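Local atomic coordinates of Arf-GAP (Mus musculus, PDB entry 5C79), a protein that stimulates GTP hydrolysis by the small GTPase Arf1 in a PtdIns(4,5)P2-dependent manner, its PH domain binding anionic phospholipids. Residues A[44-56]-A[98-112]. Sequence-based numbering, arbitrary orientation.
Sequences FLLKKSDGIRKVW and SFDLISHNRTYHFQA. With PBU ((2R)-3-{[(R)-hydroxy{[(1R,2R,3S,4R,5R,6S)-2,3,6-trihydroxy-4,5-bis(phosphonooxy)cyclohexyl]oxy}phosphoryl]oxy}propane-1 ,2-diyl dibutanoate), chain C.
Gln111 turns CG anti to its backbone N (chi1 -173°) and Trp56 turns its indole anti to its own carbonyl carbon (chi1 -70°), which lays Gln111 CB over one face of the six-membered ring, 3.7 Å from its centroid. Lys48 NZ lies over the opposite face, toward the rim. The Gln111 amide, 41° from the indole plane, sends NE2 to Ser98 OG at 3.0 Å; that hydroxyl is also bonded to Asp95. A leucine in place of Trp56 would probably leave Gln111 CB without its aromatic platform and open a gap between it and Lys48. Leu46 and Trp56 also line a second lipid pocket, separate from the site of Lys47 and Arg106. Beneath these side chains strands 44-48 and 106-111 pair antiparallel: Leu46 and Gln111 exchange two backbone hydrogen bonds, and Lys48 N gives a straighter one to His109 O. On the other side of the sheet Leu45 crosses Phe110 at about a right angle, CD1 standing 4.0 Å from the ring centroid in a CH-pi contact and also touching Phe99 CZ. Trp121 of the C-terminal helix 115-135 packs on Leu45, so this is the hydrophobic interior of the PH-domain fold. Farther along, the bent chain of Lys47 passes the edge of Tyr108, CD 3.8 Å from CD2, while the extended Arg106 lays its guanidinium over one face of the Tyr108 ring. Both cations reach the phosphoinositide: Lys47 NZ bonds O43 at 2.9 Å and O52 at 2.7 Å, bridging the 4- and 5-phosphates, and Arg106 also meets O43. Water 1 links Arg106 NH1, and weakly Lys47 NZ, to the phosphates. With Lys47 NZ and Arg106 NH2 only 4.4 Å apart, the shared phosphate probably offsets their like charges, and the strand pairing is likely to help bring both to one headgroup.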
loop_
_atom_site.group_PDB
_atom_site.type_symbol
_atom_site.label_atom_id
_atom_site.label_comp_id
_atom_site.label_asym_id
_atom_site.label_seq_id
_atom_site.Cartn_x
_atom_site.Cartn_y
_atom_site.Cartn_z
ATOM N N PHE A 44 -5.561 5.764 4.776
ATOM C CA PHE A 44 -4.428 6.631 4.477
ATOM C C PHE A 44 -3.136 5.888 4.741
ATOM O O PHE A 44 -3.047 5.014 5.596
ATOM C CB PHE A 44 -4.503 7.870 5.355
ATOM C CG PHE A 44 -5.713 8.716 5.096
ATOM C CD1 PHE A 44 -6.908 8.499 5.787
ATOM C CD2 PHE A 44 -5.663 9.711 4.164
ATOM C CE1 PHE A 44 -8.026 9.288 5.526
ATOM C CE2 PHE A 44 -6.768 10.503 3.899
ATOM C CZ PHE A 44 -7.951 10.277 4.579
ATOM N N LEU A 45 -2.123 6.233 3.962
ATOM C CA LEU A 45 -0.751 5.802 4.192
ATOM C C LEU A 45 0.161 7.032 4.074
ATOM O O LEU A 45 -0.147 7.952 3.322
ATOM C CB LEU A 45 -0.317 4.763 3.165
ATOM C CG LEU A 45 -0.848 3.347 3.433
ATOM C CD1 LEU A 45 -0.566 2.483 2.216
ATOM C CD2 LEU A 45 -0.256 2.732 4.673
ATOM N N LEU A 46 1.233 7.062 4.853
ATOM C CA LEU A 46 2.323 8.021 4.626
ATOM C C LEU A 46 3.146 7.476 3.446
ATOM O O LEU A 46 3.510 6.322 3.459
ATOM C CB LEU A 46 3.191 8.171 5.876
ATOM C CG LEU A 46 2.496 8.720 7.105
ATOM C CD1 LEU A 46 3.413 8.641 8.308
ATOM C CD2 LEU A 46 2.089 10.163 6.835
ATOM N N LYS A 47 3.409 8.323 2.453
ATOM C CA LYS A 47 4.242 7.968 1.290
ATOM C C LYS A 47 5.445 8.880 1.295
ATOM O O LYS A 47 5.287 10.089 1.313
ATOM C CB LYS A 47 3.469 8.104 0.005
ATOM C CG LYS A 47 4.400 7.962 -1.228
ATOM C CD LYS A 47 3.759 8.050 -2.575
ATOM C CE LYS A 47 3.177 9.396 -2.913
ATOM N NZ LYS A 47 4.078 10.488 -3.353
ATOM N N LYS A 48 6.646 8.310 1.307
ATOM C CA LYS A 48 7.870 9.130 1.370
ATOM C C LYS A 48 8.124 9.830 0.035
ATOM O O LYS A 48 8.112 9.172 -1.024
ATOM C CB LYS A 48 9.096 8.302 1.731
ATOM C CG LYS A 48 10.232 9.181 2.236
ATOM C CD LYS A 48 11.468 8.409 2.633
ATOM C CE LYS A 48 11.339 7.643 3.937
ATOM N NZ LYS A 48 11.233 8.564 5.106
ATOM N N SER A 49 8.336 11.149 0.080
ATOM C CA SER A 49 8.798 11.893 -1.080
ATOM C C SER A 49 10.283 11.579 -1.311
ATOM O O SER A 49 10.944 10.957 -0.485
ATOM C CB SER A 49 8.628 13.396 -0.888
ATOM O OG SER A 49 9.543 13.902 0.062
ATOM N N ASP A 50 10.813 12.055 -2.422
ATOM C CA ASP A 50 12.271 11.995 -2.647
ATOM C C ASP A 50 12.778 13.267 -3.301
ATOM O O ASP A 50 11.973 14.114 -3.721
ATOM C CB ASP A 50 12.632 10.750 -3.485
ATOM C CG ASP A 50 14.102 10.337 -3.347
ATOM O OD1 ASP A 50 14.764 10.694 -2.342
ATOM O OD2 ASP A 50 14.605 9.626 -4.237
ATOM N N GLY A 51 14.111 13.404 -3.313
ATOM C CA GLY A 51 14.806 14.565 -3.861
ATOM C C GLY A 51 15.427 15.368 -2.749
ATOM O O GLY A 51 15.824 14.842 -1.677
ATOM N N ILE A 52 15.501 16.670 -2.969
ATOM C CA ILE A 52 16.133 17.570 -2.010
ATOM C C ILE A 52 15.417 17.489 -0.659
ATOM O O ILE A 52 16.038 17.665 0.393
ATOM C CB ILE A 52 16.135 19.023 -2.542
ATOM C CG1 ILE A 52 16.954 19.114 -3.821
ATOM C CG2 ILE A 52 16.676 20.015 -1.509
ATOM C CD1 ILE A 52 16.625 20.359 -4.610
ATOM N N ARG A 53 14.107 17.263 -0.710
ATOM C CA ARG A 53 13.312 16.991 0.489
ATOM C C ARG A 53 12.718 15.570 0.444
ATOM O O ARG A 53 11.934 15.241 -0.462
ATOM C CB ARG A 53 12.234 18.071 0.601
ATOM C CG ARG A 53 11.678 18.301 1.988
ATOM C CD ARG A 53 10.608 19.388 1.945
ATOM N NE ARG A 53 9.401 19.020 1.204
ATOM C CZ ARG A 53 8.234 19.658 1.289
ATOM N NH1 ARG A 53 8.082 20.711 2.102
ATOM N NH2 ARG A 53 7.205 19.233 0.566
ATOM N N LYS A 54 13.148 14.725 1.385
ATOM C CA LYS A 54 12.568 13.407 1.648
ATOM C C LYS A 54 11.715 13.514 2.931
ATOM O O LYS A 54 12.233 13.505 4.061
ATOM C CB LYS A 54 13.617 12.305 1.866
ATOM C CG LYS A 54 14.257 11.549 0.686
ATOM C CD LYS A 54 15.349 10.582 1.225
ATOM C CE LYS A 54 15.557 9.219 0.553
ATOM N NZ LYS A 54 16.265 9.147 -0.787
ATOM N N VAL A 55 10.414 13.603 2.757
ATOM C CA VAL A 55 9.504 13.632 3.904
ATOM C C VAL A 55 8.331 12.685 3.705
ATOM O O VAL A 55 7.917 12.415 2.586
ATOM C CB VAL A 55 8.954 15.047 4.201
ATOM C CG1 VAL A 55 10.085 15.947 4.666
ATOM C CG2 VAL A 55 8.235 15.627 3.007
ATOM N N TRP A 56 7.741 12.277 4.816
ATOM C CA TRP A 56 6.534 11.466 4.766
ATOM C C TRP A 56 5.338 12.369 4.452
ATOM O O TRP A 56 5.197 13.445 5.073
ATOM C CB TRP A 56 6.290 10.798 6.102
ATOM C CG TRP A 56 7.260 9.726 6.441
ATOM C CD1 TRP A 56 8.226 9.754 7.415
ATOM C CD2 TRP A 56 7.381 8.450 5.799
ATOM N NE1 TRP A 56 8.939 8.566 7.407
ATOM C CE2 TRP A 56 8.419 7.739 6.448
ATOM C CE3 TRP A 56 6.684 7.831 4.776
ATOM C CZ2 TRP A 56 8.774 6.432 6.075
ATOM C CZ3 TRP A 56 7.043 6.565 4.383
ATOM C CH2 TRP A 56 8.098 5.872 5.008
ATOM N N SER A 98 6.672 0.613 8.828
ATOM C CA SER A 98 7.048 0.955 7.469
ATOM C C SER A 98 7.016 -0.289 6.601
ATOM O O SER A 98 7.397 -1.369 7.041
ATOM C CB SER A 98 8.436 1.563 7.371
ATOM O OG SER A 98 8.524 2.730 8.196
ATOM N N PHE A 99 6.626 -0.114 5.347
ATOM C CA PHE A 99 6.817 -1.170 4.356
ATOM C C PHE A 99 7.008 -0.568 2.986
ATOM O O PHE A 99 6.501 0.496 2.699
ATOM C CB PHE A 99 5.633 -2.151 4.329
ATOM C CG PHE A 99 4.313 -1.534 3.977
ATOM C CD1 PHE A 99 3.560 -0.869 4.923
ATOM C CD2 PHE A 99 3.788 -1.677 2.680
ATOM C CE1 PHE A 99 2.305 -0.327 4.578
ATOM C CE2 PHE A 99 2.557 -1.159 2.349
ATOM C CZ PHE A 99 1.820 -0.479 3.288
ATOM N N ASP A 100 7.714 -1.301 2.131
ATOM C CA ASP A 100 7.812 -0.952 0.738
ATOM C C ASP A 100 6.811 -1.732 -0.097
ATOM O O ASP A 100 6.502 -2.900 0.192
ATOM C CB ASP A 100 9.225 -1.252 0.240
ATOM C CG ASP A 100 10.254 -0.282 0.741
ATOM O OD1 ASP A 100 9.911 0.692 1.440
ATOM O OD2 ASP A 100 11.451 -0.535 0.439
ATOM N N LEU A 101 6.366 -1.094 -1.162
ATOM C CA LEU A 101 5.641 -1.763 -2.254
ATOM C C LEU A 101 6.431 -1.639 -3.540
ATOM O O LEU A 101 6.590 -0.543 -4.127
ATOM C CB LEU A 101 4.237 -1.198 -2.421
ATOM C CG LEU A 101 3.342 -1.994 -3.366
ATOM C CD1 LEU A 101 3.012 -3.364 -2.806
ATOM C CD2 LEU A 101 2.079 -1.218 -3.586
ATOM N N ILE A 102 7.002 -2.774 -3.950
ATOM C CA ILE A 102 7.858 -2.831 -5.125
ATOM C C ILE A 102 6.960 -3.070 -6.336
ATOM O O ILE A 102 6.292 -4.097 -6.450
ATOM C CB ILE A 102 8.911 -3.959 -5.013
ATOM C CG1 ILE A 102 9.690 -3.792 -3.703
ATOM C CG2 ILE A 102 9.858 -3.915 -6.208
ATOM C CD1 ILE A 102 10.491 -5.009 -3.303
ATOM N N SER A 103 6.915 -2.092 -7.223
ATOM C CA SER A 103 6.227 -2.258 -8.492
ATOM C C SER A 103 7.265 -2.381 -9.610
ATOM O O SER A 103 8.437 -2.147 -9.427
ATOM C CB SER A 103 5.218 -1.125 -8.752
ATOM O OG SER A 103 5.859 0.038 -9.183
ATOM N N HIS A 104 6.782 -2.697 -10.798
ATOM C CA HIS A 104 7.703 -2.957 -11.912
ATOM C C HIS A 104 8.636 -1.785 -12.269
ATOM O O HIS A 104 9.762 -2.000 -12.692
ATOM C CB HIS A 104 6.919 -3.431 -13.113
ATOM C CG HIS A 104 6.073 -2.379 -13.729
ATOM N ND1 HIS A 104 4.830 -2.021 -13.246
ATOM C CD2 HIS A 104 6.301 -1.606 -14.810
ATOM C CE1 HIS A 104 4.326 -1.079 -14.022
ATOM N NE2 HIS A 104 5.207 -0.806 -14.967
ATOM N N ASN A 105 8.172 -0.559 -12.055
ATOM C CA ASN A 105 8.960 0.629 -12.432
ATOM C C ASN A 105 9.248 1.622 -11.302
ATOM O O ASN A 105 9.745 2.703 -11.541
ATOM C CB ASN A 105 8.295 1.324 -13.625
ATOM C CG ASN A 105 6.933 1.925 -13.292
ATOM O OD1 ASN A 105 6.507 1.946 -12.148
ATOM N ND2 ASN A 105 6.236 2.432 -14.314
ATOM N N ARG A 106 8.914 1.239 -10.081
ATOM C CA ARG A 106 9.043 2.109 -8.932
ATOM C C ARG A 106 8.918 1.302 -7.636
ATOM O O ARG A 106 8.090 0.414 -7.558
ATOM C CB ARG A 106 7.898 3.131 -8.958
ATOM C CG ARG A 106 7.914 4.016 -7.767
ATOM C CD ARG A 106 7.123 5.266 -7.942
ATOM N NE ARG A 106 7.315 6.042 -6.720
ATOM C CZ ARG A 106 6.732 7.202 -6.463
ATOM N NH1 ARG A 106 5.926 7.756 -7.332
ATOM N NH2 ARG A 106 6.962 7.804 -5.301
ATOM N N THR A 107 9.641 1.714 -6.610
ATOM C CA THR A 107 9.372 1.227 -5.247
ATOM C C THR A 107 8.743 2.353 -4.428
ATOM O O THR A 107 9.337 3.394 -4.281
ATOM C CB THR A 107 10.644 0.682 -4.587
ATOM O OG1 THR A 107 11.060 -0.476 -5.318
ATOM C CG2 THR A 107 10.393 0.274 -3.149
ATOM N N TYR A 108 7.536 2.125 -3.937
ATOM C CA TYR A 108 6.877 3.020 -3.011
ATOM C C TYR A 108 7.330 2.742 -1.589
ATOM O O TYR A 108 7.409 1.572 -1.188
ATOM C CB TYR A 108 5.375 2.849 -3.123
ATOM C CG TYR A 108 4.777 3.444 -4.352
ATOM C CD1 TYR A 108 4.661 2.698 -5.539
ATOM C CD2 TYR A 108 4.291 4.746 -4.338
ATOM C CE1 TYR A 108 4.099 3.277 -6.676
ATOM C CE2 TYR A 108 3.705 5.303 -5.469
ATOM C CZ TYR A 108 3.644 4.579 -6.639
ATOM O OH TYR A 108 3.001 5.179 -7.722
ATOM N N HIS A 109 7.656 3.792 -0.828
ATOM C CA HIS A 109 8.023 3.637 0.587
ATOM C C HIS A 109 6.846 4.147 1.377
ATOM O O HIS A 109 6.553 5.347 1.323
ATOM C CB HIS A 109 9.269 4.418 0.980
ATOM C CG HIS A 109 10.426 4.114 0.105
ATOM N ND1 HIS A 109 11.008 2.865 0.073
ATOM C CD2 HIS A 109 11.053 4.849 -0.840
ATOM C CE1 HIS A 109 11.985 2.860 -0.814
ATOM N NE2 HIS A 109 12.033 4.050 -1.386
ATOM N N PHE A 110 6.184 3.249 2.102
ATOM C CA PHE A 110 4.994 3.604 2.873
ATOM C C PHE A 110 5.256 3.480 4.360
ATOM O O PHE A 110 6.144 2.744 4.787
ATOM C CB PHE A 110 3.814 2.688 2.538
ATOM C CG PHE A 110 3.228 2.887 1.161
ATOM C CD1 PHE A 110 2.672 4.105 0.778
ATOM C CD2 PHE A 110 3.211 1.842 0.239
ATOM C CE1 PHE A 110 2.096 4.264 -0.462
ATOM C CE2 PHE A 110 2.645 1.992 -1.009
ATOM C CZ PHE A 110 2.090 3.212 -1.381
ATOM N N GLN A 111 4.473 4.204 5.134
ATOM C CA GLN A 111 4.419 4.015 6.594
ATOM C C GLN A 111 2.985 4.075 7.057
ATOM O O GLN A 111 2.233 5.001 6.704
ATOM C CB GLN A 111 5.337 4.993 7.315
ATOM C CG GLN A 111 5.450 4.743 8.801
ATOM C CD GLN A 111 6.424 5.663 9.486
ATOM O OE1 GLN A 111 6.035 6.589 10.206
ATOM N NE2 GLN A 111 7.710 5.386 9.301
ATOM N N ALA A 112 2.589 3.080 7.853
ATOM C CA ALA A 112 1.267 3.085 8.474
ATOM C C ALA A 112 1.283 3.931 9.756
ATOM O O ALA A 112 2.325 4.285 10.278
ATOM C CB ALA A 112 0.841 1.662 8.810
HETATM P P1 PBU C . 5.846 18.579 -2.826
HETATM P P4 PBU C . 6.442 11.262 -5.921
HETATM P P5 PBU C . 1.947 13.123 -5.345
HETATM C "C3'" PBU C . 7.592 20.510 -2.847
HETATM C "C2'" PBU C . 8.607 20.686 -3.952
HETATM O "O2'" PBU C . 9.918 20.360 -3.454
HETATM C "C1'" PBU C . 8.436 22.092 -4.547
HETATM O "O1'" PBU C . 8.570 21.979 -5.956
HETATM C C1 PBU C . 5.756 16.101 -3.896
HETATM O O1 PBU C . 5.829 17.520 -4.065
HETATM C C2 PBU C . 7.133 15.417 -4.071
HETATM O O2 PBU C . 7.786 15.622 -5.326
HETATM C C3 PBU C . 6.973 13.932 -3.986
HETATM O O3 PBU C . 8.253 13.289 -4.227
HETATM C C4 PBU C . 5.862 13.540 -4.968
HETATM O O4 PBU C . 5.749 12.178 -4.847
HETATM C C5 PBU C . 4.480 14.083 -4.714
HETATM O O5 PBU C . 3.456 13.638 -5.647
HETATM C C6 PBU C . 4.652 15.568 -4.832
HETATM O O6 PBU C . 3.386 16.067 -4.506
HETATM C C7 PBU C . 10.514 21.279 -2.476
HETATM O O7 PBU C . 10.167 21.264 -1.306
HETATM C C8 PBU C . 11.620 22.206 -2.925
HETATM C C9 PBU C . 12.932 21.451 -2.804
HETATM C C10 PBU C . 12.803 20.131 -3.531
HETATM C C11 PBU C . 7.536 22.347 -6.905
HETATM O O11 PBU C . 6.356 22.317 -6.600
HETATM C C12 PBU C . 7.972 22.772 -8.281
HETATM C C13 PBU C . 8.964 23.919 -8.122
HETATM C C14 PBU C . 10.372 23.416 -7.896
HETATM O O41 PBU C . 7.933 11.063 -5.675
HETATM O O42 PBU C . 5.945 11.886 -7.214
HETATM O O43 PBU C . 5.840 9.942 -5.528
HETATM O O51 PBU C . 1.739 12.303 -6.609
HETATM O O52 PBU C . 2.178 12.236 -4.126
HETATM O O53 PBU C . 0.909 14.121 -5.050
HETATM O OP1 PBU C . 6.467 19.892 -3.454
HETATM O OP2 PBU C . 6.680 17.985 -1.703
HETATM O OP3 PBU C . 4.461 19.088 -2.527
HETATM O O HOH W 1 3.486 9.506 -6.525
HETATM O O HOH W 2 7.897 6.443 -1.950
HETATM O O HOH W 3 10.064 6.724 9.960
#